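Local coordinates for DNA replication licensing factor MCM related protein (Thermoplasma acidophilum, PDB 4ME3) that probably unwinds DNA during replication as an ATP-driven MCM helicase, represented here by its zinc-binding N-terminal domain, which probably contacts single-stranded DNA, at residues 143-149 with 181-186; 111-115 with 213-217; 76-81 with 94-98; 192-196 with 220-226; 24-30 with 53-57. All coordinates share one frame; numbering follows the deposited sequence.

Contact 1: 143-149 with 181-186. With ZN (zinc ion), chain B.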
# COMPACT_ATOMS: atom_id res chain seq x y z
N ALA A 143 2.60 4.07 13.71
CA ALA A 143 2.43 3.86 15.15
C ALA A 143 3.39 4.69 15.98
O ALA A 143 4.60 4.65 15.76
CB ALA A 143 2.60 2.39 15.48
N ALA A 144 2.85 5.43 16.94
CA ALA A 144 3.65 6.21 17.87
C ALA A 144 4.05 5.35 19.07
O ALA A 144 3.20 4.77 19.73
CB ALA A 144 2.87 7.43 18.35
N PHE A 145 5.35 5.29 19.36
CA PHE A 145 5.86 4.55 20.51
C PHE A 145 6.60 5.48 21.46
O PHE A 145 7.50 6.21 21.05
CB PHE A 145 6.79 3.43 20.05
CG PHE A 145 6.09 2.28 19.40
CD1 PHE A 145 5.55 1.25 20.16
CD2 PHE A 145 5.96 2.22 18.02
CE1 PHE A 145 4.90 0.19 19.56
CE2 PHE A 145 5.32 1.16 17.41
CZ PHE A 145 4.79 0.14 18.18
N GLU A 146 6.23 5.44 22.74
CA GLU A 146 6.86 6.30 23.74
C GLU A 146 7.99 5.58 24.46
O GLU A 146 7.80 4.49 25.01
CB GLU A 146 5.82 6.80 24.74
CG GLU A 146 6.42 7.64 25.86
CD GLU A 146 5.37 8.19 26.81
OE1 GLU A 146 4.16 7.99 26.55
OE2 GLU A 146 5.75 8.82 27.81
N CYS A 147 9.17 6.20 24.46
CA CYS A 147 10.36 5.63 25.09
C CYS A 147 10.24 5.66 26.61
O CYS A 147 9.91 6.70 27.19
CB CYS A 147 11.60 6.41 24.66
SG CYS A 147 13.13 5.90 25.48
N SER A 148 10.51 4.53 27.26
CA SER A 148 10.40 4.45 28.71
C SER A 148 11.44 5.33 29.41
O SER A 148 11.28 5.67 30.58
CB SER A 148 10.55 3.00 29.18
OG SER A 148 11.77 2.43 28.74
N SER A 149 12.49 5.71 28.68
CA SER A 149 13.57 6.50 29.26
C SER A 149 13.35 8.01 29.08
O SER A 149 13.20 8.73 30.06
CB SER A 149 14.91 6.09 28.66
OG SER A 149 15.98 6.80 29.27
N ILE A 181 15.37 -0.79 27.74
CA ILE A 181 14.22 0.11 27.73
C ILE A 181 13.03 -0.58 27.07
O ILE A 181 13.21 -1.58 26.37
CB ILE A 181 14.51 1.43 26.98
CG1 ILE A 181 14.75 1.16 25.50
CG2 ILE A 181 15.70 2.14 27.61
CD1 ILE A 181 14.87 2.42 24.66
N PHE A 182 11.83 -0.05 27.29
CA PHE A 182 10.64 -0.59 26.65
C PHE A 182 9.81 0.53 26.02
O PHE A 182 9.88 1.69 26.45
CB PHE A 182 9.79 -1.38 27.65
CG PHE A 182 9.34 -0.57 28.83
CD1 PHE A 182 8.14 0.14 28.78
CD2 PHE A 182 10.09 -0.52 29.99
CE1 PHE A 182 7.72 0.88 29.87
CE2 PHE A 182 9.67 0.22 31.08
CZ PHE A 182 8.48 0.92 31.02
N PHE A 183 9.03 0.18 25.01
CA PHE A 183 8.23 1.16 24.28
C PHE A 183 6.74 0.98 24.53
O PHE A 183 6.23 -0.14 24.53
CB PHE A 183 8.52 1.06 22.78
CG PHE A 183 9.90 1.51 22.41
CD1 PHE A 183 10.19 2.86 22.24
CD2 PHE A 183 10.92 0.59 22.22
CE1 PHE A 183 11.46 3.27 21.89
CE2 PHE A 183 12.19 1.00 21.87
CZ PHE A 183 12.46 2.35 21.71
N LYS A 184 6.05 2.09 24.75
CA LYS A 184 4.61 2.09 24.99
C LYS A 184 3.87 2.65 23.78
O LYS A 184 4.05 3.80 23.42
CB LYS A 184 4.28 2.93 26.23
CG LYS A 184 2.80 2.99 26.57
CD LYS A 184 2.55 3.81 27.83
CE LYS A 184 2.63 5.30 27.55
NZ LYS A 184 2.43 6.12 28.78
N LEU A 185 3.03 1.82 23.16
CA LEU A 185 2.22 2.25 22.03
C LEU A 185 1.24 3.35 22.46
O LEU A 185 0.58 3.23 23.49
CB LEU A 185 1.46 1.06 21.43
CG LEU A 185 0.58 1.33 20.21
CD1 LEU A 185 1.42 1.74 19.01
CD2 LEU A 185 -0.26 0.11 19.88
N ARG A 186 1.17 4.41 21.66
CA ARG A 186 0.28 5.53 21.93
C ARG A 186 -0.71 5.71 20.78
O ARG A 186 -0.46 6.49 19.87
CB ARG A 186 1.09 6.81 22.10
CG ARG A 186 2.15 6.74 23.18
CD ARG A 186 1.53 6.71 24.57
NE ARG A 186 0.65 7.85 24.79
CZ ARG A 186 1.07 9.08 25.08
NH1 ARG A 186 2.37 9.34 25.19
NH2 ARG A 186 0.19 10.05 25.27
ZN ZN B . 14.38 7.53 24.38
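Glu146 OE1 takes Arg186 NH1 at 2.6 Å and lies 3.4 Å from Lys184 NZ, giving one carboxylate oxygen two salt-bridge partners. The arginine bond is weak in angle (120°), the carboxylate and guanidinium planes being turned 46° apart. Glu146 reaches it with an extended chain, CG anti to the backbone N (chi1 177°); Lys184 runs alongside in the same direction, whereas Arg186 folds back over the strand through bends at chi2 and chi3. Were Arg186 cut back to alanine, OE1 would lose the nearer of its two positive partners, and the carboxylate is likely to be held less firmly, by Lys184 and a weak bond from OE2 to His151. On the other face of the sheet, Leu185 CD1 sits over the Phe145 ring toward its rim. Beyond the paired strands, Ser148 CB stands over the centre of the Phe182 ring, 3.4 Å from the centroid, and Phe182 N donates to Ser148 OG at 2.9 Å. Beneath these side chains lies an antiparallel pairing in which Glu146 and Lys184 exchange backbone bonds and Arg186 N reaches Ala144 O. The same pairing positions Cys147, whose SG binds the zinc ion at 2.3 Å and accepts Ser149 N; Cys150, Cys169 and Cys172 complete the Cys4 site. Strand 143-147, the end of the long strand 123-147, runs between strands 183-185 and 153-157 in the zinc-binding region.

Contact 2: 111-115 with 213-217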
# COMPACT_ATOMS: atom_id res chain seq x y z
N ARG A 111 -7.93 -14.45 -15.11
CA ARG A 111 -9.13 -15.00 -14.50
C ARG A 111 -8.73 -15.48 -13.11
O ARG A 111 -7.60 -15.92 -12.92
CB ARG A 111 -9.67 -16.19 -15.31
CG ARG A 111 -10.03 -15.88 -16.75
CD ARG A 111 -10.73 -17.07 -17.41
NE ARG A 111 -9.92 -18.28 -17.34
CZ ARG A 111 -10.36 -19.51 -17.62
NH1 ARG A 111 -11.61 -19.70 -18.00
NH2 ARG A 111 -9.54 -20.55 -17.52
N ILE A 112 -9.63 -15.39 -12.13
CA ILE A 112 -9.30 -15.80 -10.76
C ILE A 112 -8.75 -17.23 -10.74
O ILE A 112 -7.76 -17.52 -10.05
CB ILE A 112 -10.51 -15.69 -9.81
CG1 ILE A 112 -10.86 -14.21 -9.57
CG2 ILE A 112 -10.22 -16.37 -8.48
CD1 ILE A 112 -12.19 -14.00 -8.85
N ARG A 113 -9.37 -18.11 -11.51
CA ARG A 113 -8.98 -19.51 -11.53
C ARG A 113 -7.62 -19.74 -12.21
O ARG A 113 -7.04 -20.82 -12.09
CB ARG A 113 -10.05 -20.34 -12.23
CG ARG A 113 -10.14 -20.09 -13.72
CD ARG A 113 -11.48 -20.51 -14.30
NE ARG A 113 -11.78 -21.92 -14.06
CZ ARG A 113 -12.69 -22.38 -13.20
NH1 ARG A 113 -13.43 -21.55 -12.48
NH2 ARG A 113 -12.86 -23.69 -13.08
N ASP A 114 -7.12 -18.73 -12.91
CA ASP A 114 -5.86 -18.86 -13.64
C ASP A 114 -4.66 -18.32 -12.85
O ASP A 114 -3.51 -18.44 -13.30
CB ASP A 114 -5.94 -18.15 -14.99
CG ASP A 114 -6.86 -18.85 -15.96
OD1 ASP A 114 -7.23 -20.02 -15.71
OD2 ASP A 114 -7.21 -18.23 -16.99
N ILE A 115 -4.92 -17.73 -11.69
CA ILE A 115 -3.85 -17.20 -10.86
C ILE A 115 -2.98 -18.34 -10.32
O ILE A 115 -3.50 -19.38 -9.92
CB ILE A 115 -4.43 -16.37 -9.69
CG1 ILE A 115 -5.14 -15.13 -10.24
CG2 ILE A 115 -3.33 -15.98 -8.72
CD1 ILE A 115 -5.92 -14.35 -9.21
N PRO A 213 -17.61 -21.20 -10.11
CA PRO A 213 -16.89 -19.92 -10.10
C PRO A 213 -16.07 -19.76 -8.82
O PRO A 213 -16.60 -19.94 -7.73
CB PRO A 213 -18.01 -18.88 -10.15
CG PRO A 213 -19.20 -19.61 -10.67
CD PRO A 213 -19.07 -21.01 -10.18
N GLN A 214 -14.80 -19.41 -8.96
CA GLN A 214 -13.91 -19.29 -7.80
C GLN A 214 -13.96 -17.88 -7.22
O GLN A 214 -14.42 -16.94 -7.87
CB GLN A 214 -12.48 -19.68 -8.18
CG GLN A 214 -12.35 -21.16 -8.53
CD GLN A 214 -10.93 -21.58 -8.87
OE1 GLN A 214 -9.96 -20.91 -8.52
NE2 GLN A 214 -10.81 -22.70 -9.57
N ARG A 215 -13.48 -17.74 -5.99
CA ARG A 215 -13.52 -16.46 -5.29
C ARG A 215 -12.14 -16.03 -4.84
O ARG A 215 -11.24 -16.85 -4.68
CB ARG A 215 -14.46 -16.55 -4.08
CG ARG A 215 -15.90 -16.86 -4.45
CD ARG A 215 -16.73 -17.19 -3.22
NE ARG A 215 -18.13 -17.45 -3.57
CZ ARG A 215 -19.17 -16.70 -3.20
NH1 ARG A 215 -19.01 -15.62 -2.44
NH2 ARG A 215 -20.39 -17.03 -3.60
N ILE A 216 -11.97 -14.72 -4.64
CA ILE A 216 -10.75 -14.20 -4.05
C ILE A 216 -11.08 -12.95 -3.27
O ILE A 216 -12.01 -12.22 -3.62
CB ILE A 216 -9.68 -13.89 -5.12
CG1 ILE A 216 -8.34 -13.59 -4.44
CG2 ILE A 216 -10.12 -12.72 -6.01
CD1 ILE A 216 -7.16 -13.52 -5.40
N THR A 217 -10.33 -12.70 -2.21
CA THR A 217 -10.54 -11.52 -1.39
C THR A 217 -9.61 -10.39 -1.80
O THR A 217 -8.44 -10.61 -2.10
CB THR A 217 -10.32 -11.81 0.10
OG1 THR A 217 -11.33 -12.73 0.55
CG2 THR A 217 -10.41 -10.53 0.92
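Gln214, the first residue of 213-217 to touch the other segment, lays its extended side chain across Arg113 at about a right angle. Its NE2 comes within 3.6 Å of Arg113 CB and sits over one face of the guanidinium, toward the rim, the amide and guanidinium planes 49° apart. Arg113 NH1 makes a salt bridge with Glu202 OE1, which also accepts Gln214 N. Arg215 turns its side chain away to a salt bridge with Glu199, but its carbonyl O lies near Ile112 CG2. Ile216 brings the apolar centre: its CG2 meets Ile112 CD1 at 3.7 Å, and its CD1 meets Ile115 CD1 at 4.1 Å. With CG1 anti to the backbone N (chi1 -170°), its branches go one to Ile112 in the 3-10 turn, the other to Ile115 just after it. Val126 and Ile200 border this cluster in the OB domain. The Arg111-Asp114 salt bridge and backbone bonds brace the turn. Direct contact, without hydrogen bonds, is packing; the shared Glu202 carboxylate ties the segments indirectly.

Contact 3: 76-81 with 94-98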
# COMPACT_ATOMS: atom_id res chain seq x y z
N GLY A 76 8.60 5.59 -5.22
CA GLY A 76 7.91 6.73 -5.79
C GLY A 76 7.27 7.58 -4.72
O GLY A 76 7.33 8.81 -4.77
N GLU A 77 6.65 6.93 -3.74
CA GLU A 77 6.03 7.64 -2.63
C GLU A 77 7.06 8.44 -1.84
O GLU A 77 6.80 9.59 -1.47
CB GLU A 77 5.26 6.65 -1.73
CG GLU A 77 3.99 6.12 -2.40
CD GLU A 77 3.40 4.89 -1.73
OE1 GLU A 77 4.03 4.33 -0.80
OE2 GLU A 77 2.29 4.48 -2.14
N GLU A 78 8.23 7.86 -1.61
CA GLU A 78 9.29 8.55 -0.89
C GLU A 78 9.73 9.81 -1.63
O GLU A 78 9.96 10.85 -1.01
CB GLU A 78 10.50 7.63 -0.68
CG GLU A 78 10.27 6.55 0.37
CD GLU A 78 11.51 5.73 0.64
OE1 GLU A 78 12.62 6.22 0.34
OE2 GLU A 78 11.38 4.60 1.16
N VAL A 79 9.85 9.73 -2.95
CA VAL A 79 10.23 10.89 -3.75
C VAL A 79 9.20 12.01 -3.60
O VAL A 79 9.56 13.18 -3.43
CB VAL A 79 10.38 10.52 -5.24
CG1 VAL A 79 10.46 11.77 -6.10
CG2 VAL A 79 11.61 9.65 -5.44
N ILE A 80 7.93 11.66 -3.67
CA ILE A 80 6.86 12.63 -3.48
C ILE A 80 6.94 13.26 -2.09
O ILE A 80 6.85 14.48 -1.95
CB ILE A 80 5.48 12.00 -3.71
CG1 ILE A 80 5.31 11.67 -5.19
CG2 ILE A 80 4.38 12.93 -3.24
CD1 ILE A 80 4.09 10.83 -5.51
N LEU A 81 7.12 12.44 -1.07
CA LEU A 81 7.16 12.93 0.30
C LEU A 81 8.38 13.81 0.57
O LEU A 81 8.28 14.83 1.26
CB LEU A 81 7.13 11.77 1.29
CG LEU A 81 5.78 11.06 1.43
CD1 LEU A 81 5.95 9.71 2.11
CD2 LEU A 81 4.81 11.93 2.20
N ASN A 94 3.11 11.20 7.43
CA ASN A 94 3.99 10.87 6.32
C ASN A 94 3.40 9.79 5.41
O ASN A 94 4.14 9.06 4.75
CB ASN A 94 5.35 10.40 6.85
CG ASN A 94 5.24 9.19 7.75
OD1 ASN A 94 4.16 8.62 7.94
ND2 ASN A 94 6.37 8.77 8.30
N ILE A 95 2.08 9.69 5.38
CA ILE A 95 1.40 8.72 4.52
C ILE A 95 1.17 9.29 3.13
O ILE A 95 0.70 10.42 2.98
CB ILE A 95 0.04 8.30 5.11
CG1 ILE A 95 0.24 7.63 6.47
CG2 ILE A 95 -0.68 7.37 4.16
CD1 ILE A 95 -1.05 7.31 7.20
N PHE A 96 1.49 8.51 2.10
CA PHE A 96 1.12 8.87 0.74
C PHE A 96 0.86 7.62 -0.10
O PHE A 96 1.54 6.61 0.04
CB PHE A 96 2.18 9.73 0.07
CG PHE A 96 1.68 10.44 -1.15
CD1 PHE A 96 1.74 9.84 -2.40
CD2 PHE A 96 1.10 11.68 -1.05
CE1 PHE A 96 1.25 10.48 -3.52
CE2 PHE A 96 0.61 12.33 -2.16
CZ PHE A 96 0.68 11.73 -3.40
N ASN A 97 -0.14 7.71 -0.98
CA ASN A 97 -0.49 6.61 -1.86
C ASN A 97 -0.21 6.94 -3.31
O ASN A 97 -0.90 7.77 -3.92
CB ASN A 97 -1.96 6.26 -1.72
CG ASN A 97 -2.37 6.02 -0.29
OD1 ASN A 97 -1.71 5.29 0.44
ND2 ASN A 97 -3.47 6.64 0.12
N LEU A 98 0.80 6.29 -3.87
CA LEU A 98 1.06 6.36 -5.29
C LEU A 98 0.37 5.16 -5.93
O LEU A 98 0.65 4.02 -5.57
CB LEU A 98 2.57 6.31 -5.55
CG LEU A 98 3.04 6.40 -7.00
CD1 LEU A 98 2.47 7.62 -7.68
CD2 LEU A 98 4.56 6.42 -7.05
O HOH W 1 0.07 2.88 -3.11
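Phe96 offers one ring face to Ile80, whose CG2 stands over its centre, 3.8 Å from the centroid and only 7° off the normal. With CG anti to the backbone N (chi1 -163°), the ring is turned against the helix; Ile80 CD1 also reaches Phe96 CE1 at 3.5 Å. Leu81 CD2 packs on Phe96 CB, while its CD1 approaches Asn94 O. Glu77 works at another side of the ring: its CG lies at the edge, and its extended chain carries OE2 to Leu98 N, a nearly straight bond of 2.9 Å (170°) made through the anti lone pair. Farther along, Leu98 CD2 lies 3.6 Å from Gly76 CA, where a larger residue would have no room for a CB. A water bridges Glu77 OE2 to Leu98 O. The contact joins helix 69-84 to the start of strand 97-101 and the residues leading into it. Apolar packing dominates, while one carboxylate oxygen ties the Leu98 N-H directly and its C=O through water.

Contact 4: 192-196 with 220-226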
# COMPACT_ATOMS: atom_id res chain seq x y z
N PHE A 192 -4.14 6.13 11.79
CA PHE A 192 -4.87 4.96 11.31
C PHE A 192 -5.40 5.19 9.91
O PHE A 192 -5.63 6.34 9.50
CB PHE A 192 -6.06 4.66 12.22
CG PHE A 192 -5.68 4.32 13.63
CD1 PHE A 192 -5.46 5.32 14.56
CD2 PHE A 192 -5.55 3.00 14.03
CE1 PHE A 192 -5.11 5.01 15.86
CE2 PHE A 192 -5.21 2.68 15.33
CZ PHE A 192 -4.99 3.69 16.24
N ILE A 193 -5.61 4.11 9.17
CA ILE A 193 -6.26 4.18 7.88
C ILE A 193 -7.44 3.21 7.83
O ILE A 193 -7.45 2.19 8.53
CB ILE A 193 -5.29 3.85 6.72
CG1 ILE A 193 -4.72 2.44 6.89
CG2 ILE A 193 -4.17 4.87 6.66
CD1 ILE A 193 -3.88 1.98 5.72
N ASP A 194 -8.43 3.54 7.01
CA ASP A 194 -9.57 2.68 6.77
C ASP A 194 -9.13 1.43 6.02
O ASP A 194 -8.28 1.50 5.13
CB ASP A 194 -10.62 3.40 5.92
CG ASP A 194 -11.25 4.57 6.64
OD1 ASP A 194 -11.55 4.45 7.85
OD2 ASP A 194 -11.46 5.62 5.98
N VAL A 195 -9.72 0.30 6.38
CA VAL A 195 -9.49 -0.95 5.67
C VAL A 195 -10.82 -1.67 5.48
O VAL A 195 -11.69 -1.61 6.35
CB VAL A 195 -8.52 -1.87 6.43
CG1 VAL A 195 -8.28 -3.17 5.64
CG2 VAL A 195 -7.21 -1.17 6.71
N GLN A 196 -10.97 -2.34 4.35
CA GLN A 196 -12.16 -3.13 4.10
C GLN A 196 -11.74 -4.34 3.28
O GLN A 196 -10.93 -4.22 2.37
CB GLN A 196 -13.19 -2.31 3.34
CG GLN A 196 -14.51 -3.02 3.10
CD GLN A 196 -15.50 -2.17 2.35
OE1 GLN A 196 -15.14 -1.44 1.43
NE2 GLN A 196 -16.77 -2.25 2.74
N THR A 220 -8.93 -3.48 0.39
CA THR A 220 -8.98 -2.09 -0.05
C THR A 220 -8.67 -1.19 1.14
O THR A 220 -9.28 -1.33 2.20
CB THR A 220 -10.36 -1.72 -0.63
OG1 THR A 220 -11.38 -1.88 0.37
CG2 THR A 220 -10.69 -2.60 -1.83
N GLU A 221 -7.72 -0.29 0.98
CA GLU A 221 -7.28 0.55 2.09
C GLU A 221 -7.42 2.03 1.79
O GLU A 221 -7.41 2.46 0.63
CB GLU A 221 -5.82 0.26 2.44
CG GLU A 221 -5.57 -1.12 3.03
CD GLU A 221 -4.17 -1.24 3.61
OE1 GLU A 221 -3.29 -0.46 3.22
OE2 GLU A 221 -3.96 -2.13 4.47
N ASP A 222 -7.56 2.81 2.86
CA ASP A 222 -7.57 4.27 2.79
C ASP A 222 -8.63 4.77 1.80
O ASP A 222 -9.82 4.50 1.98
CB ASP A 222 -6.16 4.77 2.45
CG ASP A 222 -5.92 6.20 2.89
OD1 ASP A 222 -6.82 6.80 3.51
OD2 ASP A 222 -4.81 6.72 2.63
N ASP A 223 -8.21 5.49 0.76
CA ASP A 223 -9.14 6.09 -0.19
C ASP A 223 -9.93 5.06 -0.99
O ASP A 223 -10.94 5.40 -1.62
CB ASP A 223 -8.40 7.04 -1.14
CG ASP A 223 -7.11 6.43 -1.69
OD1 ASP A 223 -6.29 5.95 -0.89
OD2 ASP A 223 -6.92 6.45 -2.93
N LEU A 224 -9.48 3.81 -0.99
CA LEU A 224 -10.16 2.76 -1.73
C LEU A 224 -11.17 1.98 -0.88
O LEU A 224 -11.98 1.23 -1.42
CB LEU A 224 -9.15 1.79 -2.35
CG LEU A 224 -8.21 2.40 -3.40
CD1 LEU A 224 -7.34 1.32 -4.02
CD2 LEU A 224 -9.00 3.15 -4.46
N ALA A 225 -11.13 2.16 0.44
CA ALA A 225 -12.08 1.47 1.31
C ALA A 225 -13.47 2.08 1.21
O ALA A 225 -13.61 3.29 1.05
CB ALA A 225 -11.59 1.48 2.75
N GLY A 226 -14.49 1.24 1.32
CA GLY A 226 -15.87 1.70 1.36
C GLY A 226 -16.47 2.03 0.01
O GLY A 226 -17.43 2.78 -0.08
O HOH W 2 -8.19 6.20 5.74
O HOH W 3 -11.79 5.73 3.48
O HOH W 4 -14.01 -0.78 -1.24
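Gln196, CG anti to the backbone N (chi1 -176°) and the chain extended beyond, carries its amide across the turn after strand 215-221, where OE1 accepts Gly226 N at 2.8 Å. The donor stands above the amide plane, 47° out of it, while NE2 bonds Thr134 O. Thr220 OG1 sits between backbone N and carbonyl carbon (chi1 61°), 3.5 Å from Gln196 CB, and a water links it to Gln196 OE1 and Leu224 O. With a leucine in place of Gln196, Gly226 N and Thr134 O would probably lose these partners, and the water one of its own. The backbones pair antiparallel: Gln196 and Thr220 exchange bonds nearly along the C=O axis, and Asp222 N gives a third to Asp194 O. On the other face, Val195 CG2 lies beside Glu221 CG, and Ile193 CD1 touches Glu221 OE1. Glu221 forms a salt bridge with Lys139 and a hydrogen bond with Tyr260 OH. One water accepts Asp194 N and donates to Asp222 OD1; another donates to Asp194 OD2 and backbone Asp222 O. Strand 191-201 thus lies between strands 123-147 and 215-221 in the OB-domain sheet, while Asp222 bonds Asn97 and Asp223 makes a salt bridge with Arg99, both of strand 97-101.

Contact 5: 24-30 with 53-57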
# COMPACT_ATOMS: atom_id res chain seq x y z
N PHE A 24 10.73 11.11 -14.12
CA PHE A 24 9.42 10.79 -14.68
C PHE A 24 8.37 11.84 -14.31
O PHE A 24 7.64 12.34 -15.18
CB PHE A 24 8.94 9.41 -14.23
CG PHE A 24 7.52 9.13 -14.60
CD1 PHE A 24 7.19 8.79 -15.90
CD2 PHE A 24 6.51 9.24 -13.66
CE1 PHE A 24 5.88 8.55 -16.25
CE2 PHE A 24 5.20 9.01 -14.00
CZ PHE A 24 4.88 8.66 -15.30
N PHE A 25 8.28 12.16 -13.03
CA PHE A 25 7.26 13.08 -12.55
C PHE A 25 7.38 14.41 -13.28
O PHE A 25 6.38 15.01 -13.67
CB PHE A 25 7.39 13.31 -11.04
CG PHE A 25 6.97 12.13 -10.20
CD1 PHE A 25 5.84 11.39 -10.52
CD2 PHE A 25 7.70 11.78 -9.08
CE1 PHE A 25 5.46 10.32 -9.74
CE2 PHE A 25 7.33 10.70 -8.30
CZ PHE A 25 6.20 9.97 -8.63
N ARG A 26 8.61 14.87 -13.47
CA ARG A 26 8.86 16.14 -14.14
C ARG A 26 8.57 16.05 -15.64
O ARG A 26 7.79 16.84 -16.18
CB ARG A 26 10.31 16.58 -13.94
CG ARG A 26 10.59 17.98 -14.46
CD ARG A 26 12.07 18.33 -14.41
NE ARG A 26 12.91 17.23 -13.93
CZ ARG A 26 13.19 17.00 -12.65
NH1 ARG A 26 12.70 17.77 -11.69
NH2 ARG A 26 13.97 15.97 -12.33
N LEU A 27 9.19 15.08 -16.30
CA LEU A 27 9.07 14.92 -17.75
C LEU A 27 7.63 14.83 -18.22
O LEU A 27 7.27 15.42 -19.23
CB LEU A 27 9.81 13.67 -18.21
CG LEU A 27 11.27 13.81 -18.64
CD1 LEU A 27 11.81 12.43 -18.98
CD2 LEU A 27 11.40 14.75 -19.83
N TYR A 28 6.80 14.08 -17.49
CA TYR A 28 5.44 13.81 -17.94
C TYR A 28 4.39 14.71 -17.30
O TYR A 28 3.19 14.48 -17.44
CB TYR A 28 5.11 12.33 -17.77
CG TYR A 28 5.73 11.52 -18.88
CD1 TYR A 28 7.06 11.12 -18.81
CD2 TYR A 28 5.01 11.21 -20.02
CE1 TYR A 28 7.64 10.42 -19.84
CE2 TYR A 28 5.59 10.51 -21.05
CZ TYR A 28 6.90 10.11 -20.96
OH TYR A 28 7.48 9.41 -21.98
N GLY A 29 4.84 15.76 -16.61
CA GLY A 29 3.97 16.85 -16.19
C GLY A 29 3.16 16.58 -14.94
O GLY A 29 2.10 17.17 -14.76
N TYR A 30 3.65 15.70 -14.08
CA TYR A 30 2.94 15.37 -12.85
C TYR A 30 3.19 16.39 -11.75
O TYR A 30 2.43 16.46 -10.78
CB TYR A 30 3.32 13.96 -12.38
CG TYR A 30 2.64 12.87 -13.18
CD1 TYR A 30 1.36 12.43 -12.86
CD2 TYR A 30 3.27 12.29 -14.27
CE1 TYR A 30 0.74 11.44 -13.59
CE2 TYR A 30 2.65 11.29 -15.01
CZ TYR A 30 1.39 10.87 -14.67
OH TYR A 30 0.77 9.89 -15.41
N ASP A 53 2.01 6.41 -19.56
CA ASP A 53 3.12 7.35 -19.43
C ASP A 53 4.40 6.63 -19.01
O ASP A 53 5.47 6.89 -19.56
CB ASP A 53 2.78 8.45 -18.42
CG ASP A 53 1.72 9.41 -18.93
OD1 ASP A 53 1.47 9.43 -20.15
OD2 ASP A 53 1.16 10.16 -18.11
N LEU A 54 4.29 5.73 -18.04
CA LEU A 54 5.45 4.98 -17.57
C LEU A 54 6.10 4.17 -18.70
O LEU A 54 7.32 4.17 -18.85
CB LEU A 54 5.07 4.06 -16.41
CG LEU A 54 4.77 4.76 -15.09
CD1 LEU A 54 4.04 3.83 -14.13
CD2 LEU A 54 6.05 5.29 -14.44
N GLU A 55 5.28 3.48 -19.48
CA GLU A 55 5.78 2.70 -20.62
C GLU A 55 6.50 3.59 -21.63
O GLU A 55 7.56 3.23 -22.15
CB GLU A 55 4.64 1.96 -21.31
CG GLU A 55 4.67 0.46 -21.11
CD GLU A 55 3.51 -0.24 -21.79
OE1 GLU A 55 2.52 0.44 -22.14
OE2 GLU A 55 3.58 -1.48 -21.96
N ASP A 56 5.92 4.75 -21.90
CA ASP A 56 6.49 5.71 -22.85
C ASP A 56 7.83 6.24 -22.35
O ASP A 56 8.74 6.54 -23.13
CB ASP A 56 5.52 6.87 -23.07
CG ASP A 56 5.86 7.68 -24.30
OD1 ASP A 56 5.68 7.16 -25.42
OD2 ASP A 56 6.30 8.84 -24.14
N TYR A 57 7.94 6.36 -21.03
CA TYR A 57 9.12 6.90 -20.37
C TYR A 57 10.30 5.95 -20.46
O TYR A 57 11.39 6.32 -20.92
CB TYR A 57 8.78 7.19 -18.91
CG TYR A 57 9.95 7.51 -18.01
CD1 TYR A 57 10.83 8.53 -18.32
CD2 TYR A 57 10.15 6.80 -16.83
CE1 TYR A 57 11.89 8.83 -17.49
CE2 TYR A 57 11.20 7.09 -16.00
CZ TYR A 57 12.07 8.11 -16.33
OH TYR A 57 13.12 8.41 -15.51
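Phe24 and Leu54 make the tight side of this contact, the leucine's CD2 lying over the centre of the phenylalanine ring, 3.6 Å from the centroid. Phe24 CB sits over the Tyr57 ring toward its rim, and the two rings meet obliquely, planes at 54° and centroids 5.4 Å apart. CG of both aromatics is anti to the backbone N (chi1 171° in Phe24), which turns the rings into the interface between helices 14-27 and 51-57. Val49 of the adjoining strand packs on Phe24 and Leu54. Leu27 marks the sparse margin, its CD1 touching Tyr57 CE1 at 3.9 Å. The Tyr28 side is more polar and nearer solvent: its ring lies along the second helix, with Asp53 O over one face and Tyr28 CE1 3.5 Å from Tyr57 CB. Tyr28 OH donates to Asp56 OD2 at 2.5 Å, meeting it on the anti side of a carboxylate turned 87° from the ring. Gly29, the C-prime residue of a Schellman motif, ends helix 14-27 and leads to Tyr30, whose hydroxyl bonds Ser50 N. Apolar packing joins helix 14-27 and its C-terminal turn to helix 51-57, with the short Tyr28-Asp56 bond as the polar link nearer solvent.

Contacts 5 and 3 come first along the chain and belong to the N-terminal helical part; contact 2 opens next and encloses contact 1, and its segments alternate with those of contact 4. Contacts 3 and 5, with centres 16 Å apart, touch where Phe25 packs on Val79 and Ile80. Contacts 1, 2 and 4 all reach one mixed sheet: contact 1 lies at its zinc-bearing end, contact 2 about 42 Å away between centres, and contact 4 between, sharing strand 215-221 with contact 2. Contacts 3 and 4 meet at Asn97-Asp222, a probable hydrogen bond. The helical part and the OB domain are thus joined at contacts 3 and 4, while the zinc site lies at the far end of the sheet.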